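PDB 3RAG: uncharacterized protein from Alicyclobacillus acidocaldarius subsp. acidocaldarius, which is of unknown function but has a von Willebrand factor type A fold and binds a sodium ion in the crystal, probably at the family's metal site. Local coordinates for residues Ala8-Gly19 and Val133-Ser144; Ala66-Val74 and Met85-Met93. All blocks are in the same frame, centred on the assembly; numbering follows the deposited sequence.

From the N terminus, strand 10-17 is laid down first and strand 135-142 comes late, so contact 1 closes a loop of more than a hundred residues and brings together the two central strands of the sheet. Contact 2 lies wholly within that loop: the chain makes strand 40-46 and helix 58-66, then edge strand 71-74, and turns back over the sheet in helix 79-106, closing only a short loop. The two contacts do not cross, but they touch. Helix 79-106 spans from the edge strand to the middle of the sheet, where L14 CD1 meets M86 CE at 3.5 Å and Q12 packs against T87, T90 and M91.

Contact 1: Ala8-Gly19 and Val133-Ser144; sequences ATIRQILVITDG and VALHLVVCLDTS. With NA (sodium ion), chain C.
I10 and L135 open a parallel strand pair, 10-17 with 135-142, whose axes run 16° apart. Eight backbone hydrogen bonds zip it from the A134 carbonyl to the D142 amide, among them H136 N to I10 O at 2.8 Å.

Apolar contacts line both faces. I10 CG2 meets L135 CD1 at 3.7 Å on one, and I13 CG2 lies against the C140 sulfur on the other. At the N-terminal end T9 CG2 makes a CH-pi contact, 3.8 Å from the H136 ring centroid and 13° off the normal. The same methyl sits over a face of the R11 guanidinium, while one water in the plane of both groups bridges R11 NE and H136 ND1.

Polar groups gather at the C-terminal end. D142 extends its carboxylate anti to its own backbone N (chi1 -175°), across to T17, whose OG1 donates to the anti side of D142 OD2 at 2.6 Å. D18 N reaches OD2 from above the plane. D142 OD1 accepts S144 N, closing an Asx turn, and S144 OG at 2.8 Å, steadying a metal ligand. Sodium is bound by D18 OD1 (2.4 Å), S144 OG (2.6 Å), S146 and waters, while D18 OD2 salt-bridges K150; D142, S144 and S146 fit the DxSxS signature of a MIDAS.

Strand 40-46 flanks strand 10-17, helix 79-106 packs over I10, Q12 and L14, and helix 214-232 covers I13, H136, V138 and C140.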
ATOM      1  N   ALA A   8      -8.283 -14.545  -4.928  1.00 37.99           N
ATOM      2  CA  ALA A   8      -7.585 -13.403  -5.515  1.00 33.64           C
ATOM      3  C   ALA A   8      -7.383 -12.252  -4.516  1.00 34.10           C
ATOM      4  O   ALA A   8      -7.367 -11.086  -4.906  1.00 36.06           O
ATOM      5  CB  ALA A   8      -8.303 -12.912  -6.790  1.00 32.53           C
ATOM      6  N   THR A   9      -7.212 -12.593  -3.243  1.00 30.76           N
ATOM      7  CA  THR A   9      -6.994 -11.578  -2.193  1.00 33.93           C
ATOM      8  C   THR A   9      -5.875 -10.616  -2.577  1.00 36.17           C
ATOM      9  O   THR A   9      -4.817 -11.041  -3.041  1.00 34.49           O
ATOM     10  CB  THR A   9      -6.670 -12.240  -0.838  1.00 33.26           C
ATOM     11  OG1 THR A   9      -7.808 -13.002  -0.431  1.00 37.86           O
ATOM     12  CG2 THR A   9      -6.335 -11.188   0.239  1.00 32.32           C
ATOM     13  N   ILE A  10      -6.118  -9.318  -2.398  1.00 28.26           N
ATOM     14  CA  ILE A  10      -5.132  -8.304  -2.772  1.00 26.88           C
ATOM     15  C   ILE A  10      -4.325  -7.934  -1.518  1.00 27.67           C
ATOM     16  O   ILE A  10      -4.890  -7.798  -0.443  1.00 28.96           O
ATOM     17  CB  ILE A  10      -5.824  -7.066  -3.359  1.00 29.44           C
ATOM     18  CG1 ILE A  10      -6.487  -7.421  -4.701  1.00 33.75           C
ATOM     19  CG2 ILE A  10      -4.820  -5.920  -3.561  1.00 28.90           C
ATOM     20  CD1 ILE A  10      -5.503  -7.599  -5.877  1.00 34.73           C
ATOM     21  N   ARG A  11      -3.005  -7.815  -1.669  1.00 27.12           N
ATOM     22  CA  ARG A  11      -2.118  -7.510  -0.550  1.00 30.54           C
ATOM     23  C   ARG A  11      -1.201  -6.350  -0.922  1.00 26.88           C
ATOM     24  O   ARG A  11      -0.428  -6.450  -1.875  1.00 29.39           O
ATOM     25  CB  ARG A  11      -1.272  -8.734  -0.222  1.00 33.61           C
ATOM     26  CG  ARG A  11      -2.112  -9.910   0.248  1.00 37.15           C
ATOM     27  CD  ARG A  11      -1.258 -11.141   0.545  1.00 43.40           C
ATOM     28  NE  ARG A  11      -2.106 -12.211   1.065  1.00 55.87           N
ATOM     29  CZ  ARG A  11      -2.673 -13.133   0.297  1.00 61.69           C
ATOM     30  NH1 ARG A  11      -2.447 -13.120  -1.004  1.00 55.83           N
ATOM     31  NH2 ARG A  11      -3.453 -14.066   0.825  1.00 66.60           N
ATOM     32  N   GLN A  12      -1.289  -5.251  -0.185  1.00 27.21           N
ATOM     33  CA  GLN A  12      -0.552  -4.063  -0.573  1.00 22.65           C
ATOM     34  C   GLN A  12       0.082  -3.420   0.630  1.00 24.32           C
ATOM     35  O   GLN A  12      -0.445  -3.496   1.736  1.00 25.92           O
ATOM     36  CB  GLN A  12      -1.468  -3.037  -1.251  1.00 26.36           C
ATOM     37  CG  GLN A  12      -1.909  -3.467  -2.667  1.00 24.78           C
ATOM     38  CD  GLN A  12      -2.668  -2.366  -3.391  1.00 29.32           C
ATOM     39  OE1 GLN A  12      -2.843  -1.260  -2.865  1.00 29.47           O
ATOM     40  NE2 GLN A  12      -3.128  -2.669  -4.602  1.00 29.18           N
ATOM     41  N   ILE A  13       1.221  -2.792   0.392  1.00 24.23           N
ATOM     42  CA  ILE A  13       1.880  -1.973   1.399  1.00 24.82           C
ATOM     43  C   ILE A  13       1.908  -0.569   0.816  1.00 26.89           C
ATOM     44  O   ILE A  13       2.376  -0.373  -0.307  1.00 25.25           O
ATOM     45  CB  ILE A  13       3.335  -2.442   1.629  1.00 25.19           C
ATOM     46  CG1 ILE A  13       3.363  -3.880   2.195  1.00 25.90           C
ATOM     47  CG2 ILE A  13       4.082  -1.438   2.532  1.00 26.73           C
ATOM     48  CD1 ILE A  13       4.775  -4.536   2.200  1.00 25.72           C
ATOM     49  N   LEU A  14       1.396   0.409   1.558  1.00 23.42           N
ATOM     50  CA  LEU A  14       1.400   1.785   1.067  1.00 23.36           C
ATOM     51  C   LEU A  14       2.332   2.602   1.955  1.00 24.07           C
ATOM     52  O   LEU A  14       2.063   2.805   3.132  1.00 24.91           O
ATOM     53  CB  LEU A  14      -0.020   2.374   1.121  1.00 24.09           C
ATOM     54  CG  LEU A  14      -0.075   3.882   0.863  1.00 24.85           C
ATOM     55  CD1 LEU A  14       0.369   4.189  -0.570  1.00 24.45           C
ATOM     56  CD2 LEU A  14      -1.498   4.405   1.101  1.00 27.76           C
ATOM     57  N   VAL A  15       3.436   3.081   1.395  1.00 23.39           N
ATOM     58  CA  VAL A  15       4.382   3.861   2.181  1.00 22.61           C
ATOM     59  C   VAL A  15       4.100   5.340   1.925  1.00 21.76           C
ATOM     60  O   VAL A  15       4.042   5.759   0.769  1.00 24.26           O
ATOM     61  CB  VAL A  15       5.819   3.560   1.740  1.00 26.45           C
ATOM     62  CG1 VAL A  15       6.810   4.414   2.548  1.00 27.21           C
ATOM     63  CG2 VAL A  15       6.111   2.046   1.914  1.00 26.04           C
ATOM     64  N   ILE A  16       3.957   6.120   2.993  1.00 23.53           N
ATOM     65  CA  ILE A  16       3.764   7.567   2.881  1.00 24.28           C
ATOM     66  C   ILE A  16       4.943   8.249   3.572  1.00 24.15           C
ATOM     67  O   ILE A  16       5.178   8.036   4.779  1.00 23.79           O
ATOM     68  CB  ILE A  16       2.415   8.013   3.489  1.00 25.65           C
ATOM     69  CG1 ILE A  16       1.261   7.280   2.771  1.00 23.80           C
ATOM     70  CG2 ILE A  16       2.276   9.531   3.371  1.00 25.59           C
ATOM     71  CD1 ILE A  16      -0.145   7.580   3.327  1.00 26.52           C
ATOM     72  N   THR A  17       5.691   9.064   2.836  1.00 22.24           N
ATOM     73  CA  THR A  17       7.005   9.456   3.329  1.00 23.62           C
ATOM     74  C   THR A  17       7.391  10.835   2.817  1.00 26.68           C
ATOM     75  O   THR A  17       6.881  11.277   1.781  1.00 27.21           O
ATOM     76  CB  THR A  17       8.063   8.375   2.885  1.00 24.84           C
ATOM     77  OG1 THR A  17       9.341   8.660   3.448  1.00 26.37           O
ATOM     78  CG2 THR A  17       8.206   8.344   1.326  1.00 23.16           C
ATOM     79  N   ASP A  18       8.283  11.523   3.526  1.00 24.59           N
ATOM     80  CA  ASP A  18       8.791  12.805   3.011  1.00 25.72           C
ATOM     81  C   ASP A  18      10.272  12.794   2.639  1.00 28.98           C
ATOM     82  O   ASP A  18      10.926  13.849   2.604  1.00 27.10           O
ATOM     83  CB  ASP A  18       8.433  14.000   3.923  1.00 25.45           C
ATOM     84  CG  ASP A  18       9.228  14.018   5.209  1.00 30.46           C
ATOM     85  OD1 ASP A  18       9.836  12.981   5.535  1.00 26.98           O
ATOM     86  OD2 ASP A  18       9.210  15.046   5.920  1.00 29.15           O
ATOM     87  N   GLY A  19      10.813  11.611   2.346  1.00 26.94           N
ATOM     88  CA  GLY A  19      12.153  11.561   1.784  1.00 28.23           C
ATOM     89  C   GLY A  19      12.820  10.208   1.922  1.00 33.54           C
ATOM     90  O   GLY A  19      12.409   9.399   2.750  1.00 30.84           O
ATOM     91  N   VAL A 133     -13.093  -8.867  -3.850  1.00 33.03           N
ATOM     92  CA  VAL A 133     -11.992  -9.587  -3.207  1.00 31.33           C
ATOM     93  C   VAL A 133     -11.674  -8.966  -1.849  1.00 34.37           C
ATOM     94  O   VAL A 133     -11.985  -7.800  -1.596  1.00 32.53           O
ATOM     95  CB  VAL A 133     -10.687  -9.642  -4.080  1.00 27.49           C
ATOM     96  CG1 VAL A 133     -10.956 -10.288  -5.459  1.00 32.78           C
ATOM     97  CG2 VAL A 133     -10.029  -8.247  -4.239  1.00 29.40           C
ATOM     98  N   ALA A 134     -11.064  -9.753  -0.975  1.00 30.28           N
ATOM     99  CA  ALA A 134     -10.533  -9.219   0.267  1.00 31.80           C
ATOM    100  C   ALA A 134      -9.361  -8.297  -0.082  1.00 30.31           C
ATOM    101  O   ALA A 134      -8.640  -8.538  -1.049  1.00 30.88           O
ATOM    102  CB  ALA A 134     -10.098 -10.358   1.222  1.00 31.56           C
ATOM    103  N   LEU A 135      -9.199  -7.227   0.690  1.00 29.82           N
ATOM    104  CA  LEU A 135      -8.094  -6.306   0.491  1.00 27.47           C
ATOM    105  C   LEU A 135      -7.341  -6.240   1.798  1.00 28.23           C
ATOM    106  O   LEU A 135      -7.912  -5.860   2.831  1.00 31.38           O
ATOM    107  CB  LEU A 135      -8.617  -4.915   0.123  1.00 27.83           C
ATOM    108  CG  LEU A 135      -7.580  -3.784   0.126  1.00 32.98           C
ATOM    109  CD1 LEU A 135      -6.406  -4.143  -0.776  1.00 33.22           C
ATOM    110  CD2 LEU A 135      -8.233  -2.482  -0.303  1.00 34.22           C
ATOM    111  N   HIS A 136      -6.071  -6.636   1.776  1.00 29.85           N
ATOM    112  CA  HIS A 136      -5.247  -6.557   2.989  1.00 28.11           C
ATOM    113  C   HIS A 136      -4.204  -5.481   2.732  1.00 26.43           C
ATOM    114  O   HIS A 136      -3.467  -5.572   1.773  1.00 26.94           O
ATOM    115  CB  HIS A 136      -4.532  -7.876   3.267  1.00 29.30           C
ATOM    116  CG  HIS A 136      -5.456  -9.007   3.567  1.00 33.16           C
ATOM    117  ND1 HIS A 136      -5.018 -10.312   3.670  1.00 33.45           N
ATOM    118  CD2 HIS A 136      -6.789  -9.035   3.791  1.00 32.85           C
ATOM    119  CE1 HIS A 136      -6.046 -11.095   3.943  1.00 35.04           C
ATOM    120  NE2 HIS A 136      -7.132 -10.345   4.025  1.00 37.12           N
ATOM    121  N   LEU A 137      -4.152  -4.479   3.597  1.00 25.87           N
ATOM    122  CA  LEU A 137      -3.370  -3.273   3.334  1.00 24.25           C
ATOM    123  C   LEU A 137      -2.621  -2.897   4.597  1.00 24.60           C
ATOM    124  O   LEU A 137      -3.226  -2.783   5.675  1.00 28.17           O
ATOM    125  CB  LEU A 137      -4.330  -2.123   2.985  1.00 29.48           C
ATOM    126  CG  LEU A 137      -3.726  -0.717   2.844  1.00 30.74           C
ATOM    127  CD1 LEU A 137      -2.714  -0.645   1.727  1.00 26.32           C
ATOM    128  CD2 LEU A 137      -4.801   0.375   2.656  1.00 31.48           C
ATOM    129  N   VAL A 138      -1.310  -2.698   4.483  1.00 25.03           N
ATOM    130  CA  VAL A 138      -0.575  -2.118   5.590  1.00 24.75           C
ATOM    131  C   VAL A 138      -0.123  -0.739   5.160  1.00 26.41           C
ATOM    132  O   VAL A 138       0.548  -0.586   4.128  1.00 26.88           O
ATOM    133  CB  VAL A 138       0.676  -2.938   5.954  1.00 25.41           C
ATOM    134  CG1 VAL A 138       1.417  -2.252   7.094  1.00 27.38           C
ATOM    135  CG2 VAL A 138       0.254  -4.353   6.371  1.00 28.99           C
ATOM    136  N   VAL A 139      -0.500   0.272   5.937  1.00 26.46           N
ATOM    137  CA  VAL A 139      -0.073   1.636   5.642  1.00 24.78           C
ATOM    138  C   VAL A 139       1.148   1.917   6.537  1.00 23.35           C
ATOM    139  O   VAL A 139       1.044   1.794   7.770  1.00 25.54           O
ATOM    140  CB  VAL A 139      -1.206   2.632   5.967  1.00 27.09           C
ATOM    141  CG1 VAL A 139      -0.747   4.051   5.672  1.00 27.32           C
ATOM    142  CG2 VAL A 139      -2.484   2.293   5.160  1.00 27.23           C
ATOM    143  N   CYS A 140       2.298   2.247   5.926  1.00 25.06           N
ATOM    144  CA  CYS A 140       3.554   2.513   6.653  1.00 27.20           C
ATOM    145  C   CYS A 140       3.772   4.003   6.640  1.00 25.96           C
ATOM    146  O   CYS A 140       3.946   4.579   5.573  1.00 24.74           O
ATOM    147  CB  CYS A 140       4.776   1.886   5.963  1.00 27.86           C
ATOM    148  SG  CYS A 140       4.661   0.115   5.809  1.00 33.67           S
ATOM    149  N   LEU A 141       3.745   4.621   7.814  1.00 24.44           N
ATOM    150  CA  LEU A 141       3.797   6.072   7.925  1.00 23.88           C
ATOM    151  C   LEU A 141       5.137   6.521   8.503  1.00 26.37           C
ATOM    152  O   LEU A 141       5.513   6.166   9.635  1.00 24.97           O
ATOM    153  CB  LEU A 141       2.651   6.574   8.832  1.00 20.77           C
ATOM    154  CG  LEU A 141       1.261   6.163   8.366  1.00 20.87           C
ATOM    155  CD1 LEU A 141       0.187   6.686   9.327  1.00 25.25           C
ATOM    156  CD2 LEU A 141       1.049   6.778   6.952  1.00 23.46           C
ATOM    157  N   ASP A 142       5.830   7.325   7.709  1.00 24.66           N
ATOM    158  CA  ASP A 142       7.102   7.948   8.073  1.00 24.25           C
ATOM    159  C   ASP A 142       6.792   8.902   9.213  1.00 30.55           C
ATOM    160  O   ASP A 142       5.888   9.734   9.086  1.00 25.57           O
ATOM    161  CB  ASP A 142       7.540   8.725   6.833  1.00 22.04           C
ATOM    162  CG  ASP A 142       8.912   9.373   6.943  1.00 26.05           C
ATOM    163  OD1 ASP A 142       9.413   9.640   8.054  1.00 24.30           O
ATOM    164  OD2 ASP A 142       9.467   9.669   5.849  1.00 26.07           O
ATOM    165  N   THR A 143       7.512   8.771  10.328  1.00 26.25           N
ATOM    166  CA  THR A 143       7.362   9.709  11.433  1.00 24.98           C
ATOM    167  C   THR A 143       8.719  10.265  11.830  1.00 27.26           C
ATOM    168  O   THR A 143       8.956  10.573  12.983  1.00 28.11           O
ATOM    169  CB  THR A 143       6.647   9.071  12.671  1.00 33.62           C
ATOM    170  OG1 THR A 143       7.447   8.011  13.221  1.00 33.20           O
ATOM    171  CG2 THR A 143       5.279   8.551  12.289  1.00 34.08           C
ATOM    172  N   SER A 144       9.611  10.448  10.857  1.00 26.08           N
ATOM    173  CA  SER A 144      10.879  11.092  11.160  1.00 27.04           C
ATOM    174  C   SER A 144      10.616  12.538  11.564  1.00 31.49           C
ATOM    175  O   SER A 144       9.514  13.053  11.372  1.00 30.33           O
ATOM    176  CB  SER A 144      11.801  11.043   9.947  1.00 28.39           C
ATOM    177  OG  SER A 144      11.197  11.708   8.867  1.00 29.93           O
TER
HETATM  178 NA    NA C 240      11.999  12.822   6.633  1.00 39.27          NA
HETATM  179  O   HOH W   1     -10.512 -12.527  -1.684  1.00 35.44           O
HETATM  180  O   HOH W   2      -2.397 -11.105   3.533  1.00 41.22           O
HETATM  181  O   HOH W   3      11.873  10.526   5.646  1.00 36.60           O
HETATM  182  O   HOH W   4      14.647  12.955   5.580  1.00 65.90           O

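Contact 2: Ala66-Val74 and Met85-Met93; sequences AGGGMCRIV and MMTHQTMQM
This is a helix-on-sheet contact at one edge of the sheet: edge strand 71-74 and the residues leading into it pack against helix 79-106, and van der Waals touches join the two throughout. Four of the side chains involved, M70, M85, M86 and M93, are selenomethionines.

M70 is the main link. With CG anti to its carbonyl carbon (chi1 -75°), the chain leaves the backbone toward the helix and passes obliquely over the T90 methyl, T90 CG2 lying 3.6 Å from M70 CG and 3.7 Å from M70 SE. The selenium then meets the Q89 amide carbon, Q89 CD, at 4.0 Å, the two side chains crossing at about a right angle. The terminal methyl of M70 heads for the M85-M86 turn of the helix, but its modelled position is doubtful in detail.

R72 supplies the second patch, two residues along the strand. Its aliphatic stem runs antiparallel to M86, R72 CG lying 3.9 Å from M86 SE. A bend at chi2 (-64°) then folds the arginine back on its own strand, where R72 NH2 donates to C71 O at 2.8 Å; the carbonyl is met from above its plane, although the oxygen lies in the plane of the guanidinium. That bond limits how the group can swing, and M85 crosses the arginine at about a right angle, M85 CE 4.1 Å from R72 NE. A glycerol, probably from the crystallisation liquor, also sits beside this arginine.

C71 points the other way, onto helix 58-66, while M86 reaches past the edge to N42 and I44 of strand 40-46. Helices on both faces of a largely parallel sheet make the three-layer alpha-beta-alpha sandwich of von Willebrand A domains, here at the edge where strand 71-74 meets helix 79-106.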
ATOM      1  N   ALA A  66      10.509  -1.925  -7.734  1.00 28.51           N
ATOM      2  CA  ALA A  66      10.827  -3.260  -7.225  1.00 29.53           C
ATOM      3  C   ALA A  66       9.642  -3.943  -6.554  1.00 31.49           C
ATOM      4  O   ALA A  66       9.562  -5.179  -6.526  1.00 29.90           O
ATOM      5  CB  ALA A  66      11.982  -3.187  -6.250  1.00 28.97           C
ATOM      6  N   GLY A  67       8.734  -3.150  -5.986  1.00 26.46           N
ATOM      7  CA  GLY A  67       7.560  -3.706  -5.331  1.00 28.34           C
ATOM      8  C   GLY A  67       6.358  -3.863  -6.239  1.00 32.54           C
ATOM      9  O   GLY A  67       5.254  -4.164  -5.775  1.00 30.60           O
ATOM     10  N   GLY A  68       6.566  -3.646  -7.542  1.00 28.87           N
ATOM     11  CA  GLY A  68       5.521  -3.849  -8.530  1.00 28.68           C
ATOM     12  C   GLY A  68       4.373  -2.861  -8.420  1.00 32.84           C
ATOM     13  O   GLY A  68       3.260  -3.146  -8.875  1.00 28.57           O
ATOM     14  N   GLY A  69       4.634  -1.693  -7.834  1.00 26.95           N
ATOM     15  CA  GLY A  69       3.573  -0.722  -7.608  1.00 24.71           C
ATOM     16  C   GLY A  69       3.831   0.638  -8.252  1.00 27.32           C
ATOM     17  O   GLY A  69       4.543   0.750  -9.261  1.00 28.91           O
HETATM   18  N   MSE A  70       3.231   1.675  -7.675  1.00 26.62           N
HETATM   19  CA  MSE A  70       3.268   3.019  -8.260  1.00 26.73           C
HETATM   20  C   MSE A  70       3.914   3.977  -7.289  1.00 25.56           C
HETATM   21  O   MSE A  70       3.814   3.785  -6.078  1.00 27.01           O
HETATM   22  CB  MSE A  70       1.825   3.517  -8.529  1.00 30.19           C
HETATM   23  CG  MSE A  70       1.140   2.889  -9.733  1.00 47.56           C
HETATM   24 SE   MSE A  70      -0.566   3.498  -9.971  1.00 35.50          SE
HETATM   25  CE  MSE A  70      -0.531   5.049  -9.184  1.00 22.30           C
ATOM     26  N   CYS A  71       4.552   5.014  -7.821  1.00 27.45           N
ATOM     27  CA  CYS A  71       5.045   6.116  -7.000  1.00 24.86           C
ATOM     28  C   CYS A  71       4.398   7.402  -7.486  1.00 28.84           C
ATOM     29  O   CYS A  71       4.403   7.693  -8.698  1.00 26.08           O
ATOM     30  CB  CYS A  71       6.575   6.238  -7.102  1.00 27.59           C
ATOM     31  SG  CYS A  71       7.230   7.709  -6.271  1.00 29.55           S
ATOM     32  N   ARG A  72       3.843   8.175  -6.557  1.00 25.26           N
ATOM     33  CA  ARG A  72       3.343   9.504  -6.893  1.00 27.78           C
ATOM     34  C   ARG A  72       3.898  10.472  -5.853  1.00 26.82           C
ATOM     35  O   ARG A  72       4.127  10.090  -4.712  1.00 27.95           O
ATOM     36  CB  ARG A  72       1.804   9.532  -6.877  1.00 25.15           C
ATOM     37  CG  ARG A  72       1.174   8.736  -8.026  1.00 27.93           C
ATOM     38  CD  ARG A  72       1.526   9.326  -9.393  1.00 33.14           C
ATOM     39  NE  ARG A  72       0.882   8.567 -10.473  1.00 43.13           N
ATOM     40  CZ  ARG A  72       1.432   7.539 -11.121  1.00 45.91           C
ATOM     41  NH1 ARG A  72       0.759   6.922 -12.092  1.00 47.27           N
ATOM     42  NH2 ARG A  72       2.653   7.123 -10.818  1.00 37.27           N
ATOM     43  N   ILE A  73       4.085  11.717  -6.266  1.00 25.83           N
ATOM     44  CA  ILE A  73       4.701  12.742  -5.439  1.00 26.13           C
ATOM     45  C   ILE A  73       3.731  13.922  -5.387  1.00 30.17           C
ATOM     46  O   ILE A  73       3.406  14.496  -6.413  1.00 29.22           O
ATOM     47  CB  ILE A  73       6.070  13.141  -6.018  1.00 28.89           C
ATOM     48  CG1 ILE A  73       7.010  11.920  -5.989  1.00 26.51           C
ATOM     49  CG2 ILE A  73       6.678  14.308  -5.220  1.00 27.65           C
ATOM     50  CD1 ILE A  73       8.301  12.100  -6.814  1.00 28.88           C
ATOM     51  N   VAL A  74       3.219  14.253  -4.200  1.00 25.97           N
ATOM     52  CA  VAL A  74       2.070  15.169  -4.162  1.00 29.49           C
ATOM     53  C   VAL A  74       2.142  16.106  -2.979  1.00 29.35           C
ATOM     54  O   VAL A  74       2.831  15.830  -2.011  1.00 27.26           O
ATOM     55  CB  VAL A  74       0.704  14.414  -4.135  1.00 27.20           C
ATOM     56  CG1 VAL A  74       0.533  13.523  -5.386  1.00 29.90           C
ATOM     57  CG2 VAL A  74       0.535  13.563  -2.863  1.00 29.54           C
HETATM   58  N   MSE A  85      -6.675   6.689  -5.404  1.00 31.71           N
HETATM   59  CA  MSE A  85      -6.447   6.375  -6.814  1.00 32.72           C
HETATM   60  C   MSE A  85      -5.421   5.266  -6.995  1.00 35.51           C
HETATM   61  O   MSE A  85      -5.619   4.367  -7.821  1.00 31.68           O
HETATM   62  CB  MSE A  85      -5.985   7.610  -7.622  1.00 31.91           C
HETATM   63  CG  MSE A  85      -5.586   7.320  -9.091  1.00 38.06           C
HETATM   64 SE   MSE A  85      -3.873   6.770  -9.446  1.00 40.22          SE
HETATM   65  CE  MSE A  85      -2.931   8.250  -9.060  1.00 64.06           C
HETATM   66  N   MSE A  86      -4.305   5.344  -6.271  1.00 30.08           N
HETATM   67  CA  MSE A  86      -3.225   4.394  -6.520  1.00 29.73           C
HETATM   68  C   MSE A  86      -3.668   3.002  -6.108  1.00 27.33           C
HETATM   69  O   MSE A  86      -3.354   2.022  -6.798  1.00 31.54           O
HETATM   70  CB  MSE A  86      -1.942   4.764  -5.752  1.00 31.73           C
HETATM   71  CG  MSE A  86      -1.231   6.030  -6.231  1.00 36.77           C
HETATM   72 SE   MSE A  86       0.084   6.556  -5.036  1.00 34.14          SE
HETATM   73  CE  MSE A  86       0.049   5.301  -3.911  1.00 19.81           C
ATOM     74  N   THR A  87      -4.363   2.925  -4.974  1.00 30.12           N
ATOM     75  CA  THR A  87      -4.775   1.632  -4.416  1.00 31.92           C
ATOM     76  C   THR A  87      -5.707   0.966  -5.423  1.00 36.02           C
ATOM     77  O   THR A  87      -5.514  -0.194  -5.798  1.00 30.36           O
ATOM     78  CB  THR A  87      -5.458   1.800  -3.048  1.00 34.52           C
ATOM     79  OG1 THR A  87      -4.522   2.383  -2.138  1.00 32.26           O
ATOM     80  CG2 THR A  87      -5.915   0.447  -2.467  1.00 30.54           C
ATOM     81  N   HIS A  88      -6.697   1.715  -5.896  1.00 30.79           N
ATOM     82  CA  HIS A  88      -7.595   1.163  -6.922  1.00 38.51           C
ATOM     83  C   HIS A  88      -6.918   0.821  -8.253  1.00 36.33           C
ATOM     84  O   HIS A  88      -7.164  -0.251  -8.835  1.00 33.01           O
ATOM     85  CB  HIS A  88      -8.824   2.065  -7.113  1.00 43.40           C
ATOM     86  CG  HIS A  88      -9.814   1.956  -5.994  1.00 59.53           C
ATOM     87  ND1 HIS A  88     -10.592   0.833  -5.796  1.00 67.79           N
ATOM     88  CD2 HIS A  88     -10.141   2.817  -5.001  1.00 62.20           C
ATOM     89  CE1 HIS A  88     -11.360   1.011  -4.735  1.00 63.80           C
ATOM     90  NE2 HIS A  88     -11.107   2.208  -4.235  1.00 61.16           N
ATOM     91  N   GLN A  89      -6.049   1.700  -8.747  1.00 31.49           N
ATOM     92  CA  GLN A  89      -5.432   1.423 -10.026  1.00 34.46           C
ATOM     93  C   GLN A  89      -4.494   0.211  -9.977  1.00 35.38           C
ATOM     94  O   GLN A  89      -4.490  -0.599 -10.895  1.00 32.35           O
ATOM     95  CB  GLN A  89      -4.750   2.683 -10.574  1.00 35.77           C
ATOM     96  CG  GLN A  89      -4.161   2.546 -11.930  1.00 52.44           C
ATOM     97  CD  GLN A  89      -3.699   3.893 -12.475  1.00 61.63           C
ATOM     98  OE1 GLN A  89      -4.157   4.949 -12.019  1.00 61.63           O
ATOM     99  NE2 GLN A  89      -2.786   3.861 -13.446  1.00 60.27           N
ATOM    100  N   THR A  90      -3.701   0.071  -8.913  1.00 29.58           N
ATOM    101  CA  THR A  90      -2.825  -1.098  -8.808  1.00 30.56           C
ATOM    102  C   THR A  90      -3.622  -2.392  -8.520  1.00 27.04           C
ATOM    103  O   THR A  90      -3.271  -3.452  -9.041  1.00 33.35           O
ATOM    104  CB  THR A  90      -1.668  -0.904  -7.739  1.00 27.39           C
ATOM    105  OG1 THR A  90      -2.232  -0.587  -6.454  1.00 28.02           O
ATOM    106  CG2 THR A  90      -0.706   0.219  -8.166  1.00 27.23           C
HETATM  107  N   MSE A  91      -4.692  -2.305  -7.723  1.00 28.94           N
HETATM  108  CA  MSE A  91      -5.592  -3.460  -7.516  1.00 29.78           C
HETATM  109  C   MSE A  91      -6.171  -3.897  -8.868  1.00 31.75           C
HETATM  110  O   MSE A  91      -6.170  -5.082  -9.224  1.00 29.70           O
HETATM  111  CB  MSE A  91      -6.712  -3.139  -6.482  1.00 33.29           C
HETATM  112  CG  MSE A  91      -7.809  -4.241  -6.276  1.00 41.56           C
HETATM  113 SE   MSE A  91      -8.702  -4.180  -4.664  1.00 31.74          SE
HETATM  114  CE  MSE A  91      -8.163  -2.519  -4.220  1.00 28.04           C
ATOM    115  N   GLN A  92      -6.606  -2.927  -9.652  1.00 31.07           N
ATOM    116  CA  GLN A  92      -7.149  -3.239 -10.977  1.00 34.01           C
ATOM    117  C   GLN A  92      -6.119  -3.938 -11.867  1.00 34.51           C
ATOM    118  O   GLN A  92      -6.423  -4.950 -12.481  1.00 35.20           O
ATOM    119  CB  GLN A  92      -7.682  -1.992 -11.674  1.00 39.26           C
ATOM    120  CG  GLN A  92      -8.261  -2.319 -13.055  1.00 56.26           C
ATOM    121  CD  GLN A  92      -8.757  -1.103 -13.813  1.00 75.11           C
ATOM    122  OE1 GLN A  92      -8.307   0.023 -13.588  1.00 81.89           O
ATOM    123  NE2 GLN A  92      -9.691  -1.328 -14.727  1.00 84.28           N
HETATM  124  N   MSE A  93      -4.897  -3.407 -11.937  1.00 32.44           N
HETATM  125  CA  MSE A  93      -3.859  -4.051 -12.738  1.00 33.17           C
HETATM  126  C   MSE A  93      -3.527  -5.476 -12.279  1.00 32.46           C
HETATM  127  O   MSE A  93      -3.349  -6.385 -13.103  1.00 32.80           O
HETATM  128  CB  MSE A  93      -2.591  -3.167 -12.806  1.00 35.59           C
HETATM  129  CG  MSE A  93      -2.780  -1.947 -13.721  1.00 45.93           C
HETATM  130 SE   MSE A  93      -1.355  -0.817 -13.860  1.00 49.29          SE
HETATM  131  CE  MSE A  93      -1.306  -0.080 -12.245  1.00 40.06           C
TER